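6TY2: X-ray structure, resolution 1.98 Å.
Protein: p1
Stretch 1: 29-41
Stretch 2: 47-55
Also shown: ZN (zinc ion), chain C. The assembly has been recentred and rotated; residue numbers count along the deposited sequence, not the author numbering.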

ATOM      1  N   ALA A  29      -7.057   8.763 -14.471  1.00 27.96           N
ATOM      2  CA  ALA A  29      -7.439   7.508 -13.832  1.00 29.18           C
ATOM      3  C   ALA A  29      -6.223   6.597 -13.703  1.00 30.98           C
ATOM      4  O   ALA A  29      -5.983   5.758 -14.565  1.00 34.67           O
ATOM      5  CB  ALA A  29      -8.536   6.814 -14.622  1.00 23.52           C
ATOM      6  N   SER A  30      -5.476   6.746 -12.612  1.00 29.40           N
ATOM      7  CA  SER A  30      -4.194   6.064 -12.450  1.00 31.40           C
ATOM      8  C   SER A  30      -4.251   4.648 -11.854  1.00 30.81           C
ATOM      9  O   SER A  30      -3.297   3.884 -11.986  1.00 30.99           O
ATOM     10  CB  SER A  30      -3.269   6.933 -11.588  1.00 36.24           C
ATOM     11  OG  SER A  30      -3.960   7.453 -10.460  1.00 36.70           O
ATOM     12  N   LEU A  31      -5.351   4.284 -11.205  1.00 24.25           N
ATOM     13  CA  LEU A  31      -5.404   2.988 -10.534  1.00 25.46           C
ATOM     14  C   LEU A  31      -5.609   1.839 -11.541  1.00 26.32           C
ATOM     15  O   LEU A  31      -6.247   1.991 -12.587  1.00 20.80           O
ATOM     16  CB  LEU A  31      -6.496   2.990  -9.452  1.00 22.38           C
ATOM     17  CG  LEU A  31      -6.258   3.964  -8.287  1.00 27.46           C
ATOM     18  CD1 LEU A  31      -7.430   3.998  -7.321  1.00 24.59           C
ATOM     19  CD2 LEU A  31      -4.986   3.610  -7.537  1.00 25.35           C
ATOM     20  N   VAL A  32      -5.030   0.690 -11.228  1.00 19.99           N
ATOM     21  CA  VAL A  32      -5.016  -0.422 -12.167  1.00 21.74           C
ATOM     22  C   VAL A  32      -5.677  -1.600 -11.499  1.00 20.18           C
ATOM     23  O   VAL A  32      -5.575  -1.768 -10.285  1.00 19.44           O
ATOM     24  CB  VAL A  32      -3.575  -0.757 -12.615  1.00 25.77           C
ATOM     25  CG1 VAL A  32      -2.734  -1.031 -11.438  1.00 26.93           C
ATOM     26  CG2 VAL A  32      -3.531  -1.934 -13.566  1.00 25.55           C
ATOM     27  N   TYR A  33      -6.382  -2.402 -12.285  1.00 19.52           N
ATOM     28  CA  TYR A  33      -7.187  -3.476 -11.739  1.00 21.21           C
ATOM     29  C   TYR A  33      -6.357  -4.720 -11.359  1.00 16.98           C
ATOM     30  O   TYR A  33      -5.334  -5.012 -11.960  1.00 20.55           O
ATOM     31  CB  TYR A  33      -8.271  -3.851 -12.737  1.00 23.01           C
ATOM     32  CG  TYR A  33      -9.380  -2.824 -12.916  1.00 20.52           C
ATOM     33  CD1 TYR A  33     -10.184  -2.446 -11.849  1.00 21.52           C
ATOM     34  CD2 TYR A  33      -9.651  -2.280 -14.162  1.00 22.43           C
ATOM     35  CE1 TYR A  33     -11.218  -1.533 -12.017  1.00 19.86           C
ATOM     36  CE2 TYR A  33     -10.687  -1.368 -14.349  1.00 27.09           C
ATOM     37  CZ  TYR A  33     -11.469  -1.001 -13.273  1.00 26.49           C
ATOM     38  OH  TYR A  33     -12.493  -0.094 -13.448  1.00 24.97           O
ATOM     39  N   LEU A  34      -6.812  -5.446 -10.350  1.00 19.84           N
ATOM     40  CA  LEU A  34      -6.106  -6.637  -9.885  1.00 21.20           C
ATOM     41  C   LEU A  34      -6.540  -7.926 -10.596  1.00 19.16           C
ATOM     42  O   LEU A  34      -7.709  -8.092 -10.967  1.00 22.32           O
ATOM     43  CB  LEU A  34      -6.312  -6.819  -8.382  1.00 20.62           C
ATOM     44  CG  LEU A  34      -5.606  -5.955  -7.344  1.00 16.13           C
ATOM     45  CD1 LEU A  34      -5.911  -4.481  -7.519  1.00 19.82           C
ATOM     46  CD2 LEU A  34      -6.057  -6.415  -5.976  1.00 16.95           C
ATOM     47  N   SER A  35      -5.594  -8.844 -10.760  1.00 19.36           N
ATOM     48  CA  SER A  35      -5.907 -10.225 -11.119  1.00 21.67           C
ATOM     49  C   SER A  35      -4.922 -11.107 -10.388  1.00 20.06           C
ATOM     50  O   SER A  35      -4.014 -10.600  -9.739  1.00 19.71           O
ATOM     51  CB  SER A  35      -5.808 -10.459 -12.626  1.00 18.20           C
ATOM     52  OG  SER A  35      -4.471 -10.302 -13.059  1.00 24.57           O
ATOM     53  N   ARG A  36      -5.083 -12.420 -10.502  1.00 20.57           N
ATOM     54  CA  ARG A  36      -4.134 -13.344  -9.904  1.00 18.77           C
ATOM     55  C   ARG A  36      -2.734 -13.123 -10.445  1.00 18.84           C
ATOM     56  O   ARG A  36      -1.753 -13.415  -9.775  1.00 19.50           O
ATOM     57  CB  ARG A  36      -4.562 -14.797 -10.146  1.00 18.41           C
ATOM     58  CG  ARG A  36      -5.843 -15.190  -9.429  1.00 26.68           C
ATOM     59  CD  ARG A  36      -6.196 -16.658  -9.654  1.00 35.14           C
ATOM     60  NE  ARG A  36      -7.527 -16.979  -9.136  1.00 39.16           N
ATOM     61  CZ  ARG A  36      -8.032 -18.207  -9.079  1.00 44.80           C
ATOM     62  NH1 ARG A  36      -7.319 -19.243  -9.505  1.00 47.93           N
ATOM     63  NH2 ARG A  36      -9.250 -18.404  -8.591  1.00 51.04           N
ATOM     64  N   ASP A  37      -2.629 -12.601 -11.655  1.00 18.33           N
ATOM     65  CA  ASP A  37      -1.319 -12.448 -12.273  1.00 18.68           C
ATOM     66  C   ASP A  37      -0.655 -11.084 -12.028  1.00 22.47           C
ATOM     67  O   ASP A  37       0.468 -10.854 -12.473  1.00 22.01           O
ATOM     68  CB  ASP A  37      -1.439 -12.733 -13.766  1.00 24.13           C
ATOM     69  CG  ASP A  37      -1.997 -14.124 -14.038  1.00 26.59           C
ATOM     70  OD1 ASP A  37      -1.463 -15.124 -13.484  1.00 22.73           O
ATOM     71  OD2 ASP A  37      -2.991 -14.204 -14.781  1.00 25.45           O
ATOM     72  N   ALA A  38      -1.340 -10.200 -11.307  1.00 18.21           N
ATOM     73  CA  ALA A  38      -0.730  -8.975 -10.801  1.00 21.99           C
ATOM     74  C   ALA A  38      -1.632  -8.423  -9.715  1.00 19.45           C
ATOM     75  O   ALA A  38      -2.675  -7.847 -10.000  1.00 18.16           O
ATOM     76  CB  ALA A  38      -0.514  -7.945 -11.917  1.00 18.56           C
ATOM     77  N   CYS A  39      -1.209  -8.602  -8.469  1.00 18.61           N
ATOM     78  CA  CYS A  39      -2.047  -8.340  -7.303  1.00 17.45           C
ATOM     79  C   CYS A  39      -1.268  -7.625  -6.192  1.00 18.07           C
ATOM     80  O   CYS A  39      -0.107  -7.941  -5.957  1.00 18.06           O
ATOM     81  CB  CYS A  39      -2.607  -9.672  -6.812  1.00 17.74           C
ATOM     82  SG  CYS A  39      -3.389  -9.684  -5.241  1.00 18.53           S
ATOM     83  N   ASP A  40      -1.879  -6.664  -5.509  1.00 17.45           N
ATOM     84  CA  ASP A  40      -1.116  -5.925  -4.505  1.00 18.33           C
ATOM     85  C   ASP A  40      -1.625  -6.178  -3.089  1.00 19.95           C
ATOM     86  O   ASP A  40      -1.389  -5.385  -2.190  1.00 22.65           O
ATOM     87  CB  ASP A  40      -1.105  -4.419  -4.814  1.00 18.38           C
ATOM     88  CG  ASP A  40      -2.496  -3.797  -4.857  1.00 22.59           C
ATOM     89  OD1 ASP A  40      -3.481  -4.521  -4.646  1.00 21.51           O
ATOM     90  OD2 ASP A  40      -2.608  -2.569  -5.099  1.00 23.78           O
ATOM     91  N   ILE A  41      -2.307  -7.298  -2.895  1.00 16.32           N
ATOM     92  CA  ILE A  41      -2.757  -7.704  -1.562  1.00 16.75           C
ATOM     93  C   ILE A  41      -1.739  -8.664  -0.952  1.00 21.32           C
ATOM     94  O   ILE A  41      -1.632  -9.801  -1.381  1.00 19.53           O
ATOM     95  CB  ILE A  41      -4.133  -8.372  -1.619  1.00 19.03           C
ATOM     96  CG1 ILE A  41      -5.113  -7.504  -2.411  1.00 20.13           C
ATOM     97  CG2 ILE A  41      -4.652  -8.658  -0.217  1.00 19.92           C
ATOM     98  CD1 ILE A  41      -6.475  -8.154  -2.595  1.00 21.85           C
ATOM     99  N   ARG A  47      -0.083 -17.253  -3.908  1.00 19.47           N
ATOM    100  CA  ARG A  47      -1.198 -17.677  -4.702  1.00 19.85           C
ATOM    101  C   ARG A  47      -1.412 -16.648  -5.808  1.00 21.83           C
ATOM    102  O   ARG A  47      -1.716 -17.008  -6.929  1.00 22.73           O
ATOM    103  CB  ARG A  47      -2.435 -17.854  -3.829  1.00 19.11           C
ATOM    104  CG  ARG A  47      -2.270 -18.956  -2.799  1.00 23.99           C
ATOM    105  CD  ARG A  47      -3.455 -19.001  -1.851  1.00 26.29           C
ATOM    106  NE  ARG A  47      -3.458 -17.830  -0.987  1.00 29.70           N
ATOM    107  CZ  ARG A  47      -4.392 -17.574  -0.086  1.00 27.31           C
ATOM    108  NH1 ARG A  47      -5.404 -18.411   0.066  1.00 34.50           N
ATOM    109  NH2 ARG A  47      -4.312 -16.484   0.661  1.00 27.90           N
ATOM    110  N   CYS A  48      -1.221 -15.371  -5.492  1.00 21.35           N
ATOM    111  CA  CYS A  48      -1.196 -14.322  -6.516  1.00 17.62           C
ATOM    112  C   CYS A  48       0.227 -13.808  -6.760  1.00 18.30           C
ATOM    113  O   CYS A  48       1.094 -13.935  -5.904  1.00 18.03           O
ATOM    114  CB  CYS A  48      -2.103 -13.153  -6.113  1.00 14.15           C
ATOM    115  SG  CYS A  48      -3.834 -13.609  -6.094  1.00 18.86           S
ATOM    116  N   ARG A  49       0.468 -13.231  -7.933  1.00 19.16           N
ATOM    117  CA  ARG A  49       1.742 -12.566  -8.170  1.00 20.51           C
ATOM    118  C   ARG A  49       1.727 -11.237  -7.454  1.00 19.53           C
ATOM    119  O   ARG A  49       0.975 -10.343  -7.820  1.00 18.63           O
ATOM    120  CB  ARG A  49       1.996 -12.352  -9.652  1.00 18.73           C
ATOM    121  CG  ARG A  49       3.373 -11.783  -9.945  1.00 24.82           C
ATOM    122  CD  ARG A  49       3.643 -11.777 -11.432  1.00 22.57           C
ATOM    123  NE  ARG A  49       4.990 -11.314 -11.730  1.00 23.23           N
ATOM    124  CZ  ARG A  49       5.529 -11.329 -12.945  1.00 23.80           C
ATOM    125  NH1 ARG A  49       4.833 -11.791 -13.977  1.00 21.80           N
ATOM    126  NH2 ARG A  49       6.764 -10.885 -13.123  1.00 31.48           N
ATOM    127  N   PHE A  50       2.561 -11.102  -6.436  1.00 15.79           N
ATOM    128  CA  PHE A  50       2.529  -9.914  -5.605  1.00 14.64           C
ATOM    129  C   PHE A  50       3.322  -8.800  -6.264  1.00 19.49           C
ATOM    130  O   PHE A  50       4.532  -8.896  -6.470  1.00 20.15           O
ATOM    131  CB  PHE A  50       3.061 -10.225  -4.207  1.00 22.40           C
ATOM    132  CG  PHE A  50       2.969  -9.079  -3.245  1.00 17.72           C
ATOM    133  CD1 PHE A  50       1.801  -8.358  -3.111  1.00 21.15           C
ATOM    134  CD2 PHE A  50       4.052  -8.741  -2.455  1.00 22.00           C
ATOM    135  CE1 PHE A  50       1.715  -7.308  -2.223  1.00 21.67           C
ATOM    136  CE2 PHE A  50       3.978  -7.697  -1.560  1.00 23.19           C
ATOM    137  CZ  PHE A  50       2.808  -6.977  -1.444  1.00 20.25           C
ATOM    138  N   VAL A  51       2.600  -7.744  -6.605  1.00 18.06           N
ATOM    139  CA  VAL A  51       3.138  -6.570  -7.250  1.00 20.46           C
ATOM    140  C   VAL A  51       2.826  -5.423  -6.320  1.00 22.01           C
ATOM    141  O   VAL A  51       1.748  -4.830  -6.392  1.00 16.52           O
ATOM    142  CB  VAL A  51       2.515  -6.362  -8.633  1.00 21.65           C
ATOM    143  CG1 VAL A  51       3.052  -5.085  -9.286  1.00 22.38           C
ATOM    144  CG2 VAL A  51       2.792  -7.588  -9.488  1.00 19.93           C
ATOM    145  N   LYS A  52       3.773  -5.144  -5.426  1.00 15.13           N
ATOM    146  CA  LYS A  52       3.499  -4.406  -4.203  1.00 19.58           C
ATOM    147  C   LYS A  52       2.980  -2.989  -4.438  1.00 20.97           C
ATOM    148  O   LYS A  52       2.140  -2.488  -3.684  1.00 20.52           O
ATOM    149  CB  LYS A  52       4.762  -4.347  -3.356  1.00 21.71           C
ATOM    150  CG  LYS A  52       4.583  -3.674  -2.016  1.00 20.20           C
ATOM    151  CD  LYS A  52       5.927  -3.602  -1.305  1.00 23.97           C
ATOM    152  CE  LYS A  52       5.823  -2.977   0.057  1.00 20.34           C
ATOM    153  NZ  LYS A  52       7.177  -3.033   0.707  1.00 24.53           N
ATOM    154  N   TYR A  53       3.490  -2.354  -5.485  1.00 17.98           N
ATOM    155  CA  TYR A  53       3.178  -0.962  -5.756  1.00 17.57           C
ATOM    156  C   TYR A  53       2.381  -0.819  -7.048  1.00 18.32           C
ATOM    157  O   TYR A  53       2.495   0.167  -7.776  1.00 20.20           O
ATOM    158  CB  TYR A  53       4.460  -0.157  -5.810  1.00 19.35           C
ATOM    159  CG  TYR A  53       5.153  -0.054  -4.471  1.00 15.77           C
ATOM    160  CD1 TYR A  53       4.721   0.858  -3.532  1.00 17.58           C
ATOM    161  CD2 TYR A  53       6.231  -0.869  -4.152  1.00 15.77           C
ATOM    162  CE1 TYR A  53       5.339   0.979  -2.319  1.00 19.75           C
ATOM    163  CE2 TYR A  53       6.873  -0.763  -2.922  1.00 16.50           C
ATOM    164  CZ  TYR A  53       6.413   0.172  -2.010  1.00 19.21           C
ATOM    165  OH  TYR A  53       7.007   0.325  -0.788  1.00 19.69           O
ATOM    166  N   LEU A  54       1.550  -1.820  -7.295  1.00 18.40           N
ATOM    167  CA  LEU A  54       0.663  -1.848  -8.448  1.00 23.11           C
ATOM    168  C   LEU A  54      -0.128  -0.552  -8.534  1.00 21.46           C
ATOM    169  O   LEU A  54      -0.335  -0.017  -9.611  1.00 22.28           O
ATOM    170  CB  LEU A  54      -0.278  -3.052  -8.346  1.00 19.77           C
ATOM    171  CG  LEU A  54      -1.260  -3.403  -9.457  1.00 23.03           C
ATOM    172  CD1 LEU A  54      -0.535  -3.836 -10.721  1.00 22.30           C
ATOM    173  CD2 LEU A  54      -2.199  -4.494  -8.980  1.00 20.90           C
ATOM    174  N   ASN A  55      -0.530  -0.034  -7.380  1.00 22.32           N
ATOM    175  CA  ASN A  55      -1.313   1.186  -7.329  1.00 22.28           C
ATOM    176  C   ASN A  55      -0.694   2.331  -6.512  1.00 27.98           C
ATOM    177  O   ASN A  55      -0.602   2.255  -5.283  1.00 36.80           O
ATOM    178  CB  ASN A  55      -2.706   0.838  -6.799  1.00 25.39           C
ATOM    179  CG  ASN A  55      -3.562   0.162  -7.857  1.00 25.82           C
ATOM    180  OD1 ASN A  55      -3.634   0.636  -8.980  1.00 25.58           O
ATOM    181  ND2 ASN A  55      -4.172  -0.957  -7.517  1.00 22.50           N
TER
HETATM  182 ZN    ZN C 101      -4.630 -11.623  -5.263  1.00 21.45          ZN
HETATM  183  O   HOH W   1      -0.313  -1.142  -4.428  1.00 19.64           O
HETATM  184  O   HOH W   2       0.878  -3.373  -1.475  1.00 26.26           O

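Leu54 is the apolar centre of the contact, in which the stretches bury 771 Å², both sides summed. Its CA-to-CB bond points toward stretch 1, and its branched end offers apolar surface to three side chains, with Leu54 CG 3.4 Å from Val32 CG1, CD2 4.0 Å from Leu34 CD1 and CD1 4.3 Å from Ala38 CB. The small methyl of Ala38 also meets Val51, CB to CG2 4.1 Å. Leu54 closes a type I turn from Val51 to Leu54, its N bonded to Val51 O (3.1 Å). Beside this cluster, the buried Cys39 and Cys48 pack CB to CB at 3.6 Å, and their sulfurs, well suited to zinc, each lie 2.3 Å (SG) from ZN; two further ligands come from elsewhere in the structure. Backbone hydrogen bonds tie the two stretches together: Arg49 N to Arg36 O (2.9 Å), Cys39 N to Arg49 O (2.9 Å) and Val51 N to Cys39 O (2.8 Å). The Phe50 ring turns its edge to the Asp40 backbone, CE1 to C 3.6 Å. At the polar edge, the Asn55 amide, acceptor and donor in one group, matches the Val32 backbone: OD1 accepts from Val32 N (2.6 Å) and ND2 donates to Val32 O (3.2 Å). Asn55 ND2 also makes a weak hydrogen bond to Asp40 OD2 (3.3 Å), and water 1 links Asp40 OD2 (2.8 Å) to Lys52 O (2.9 Å).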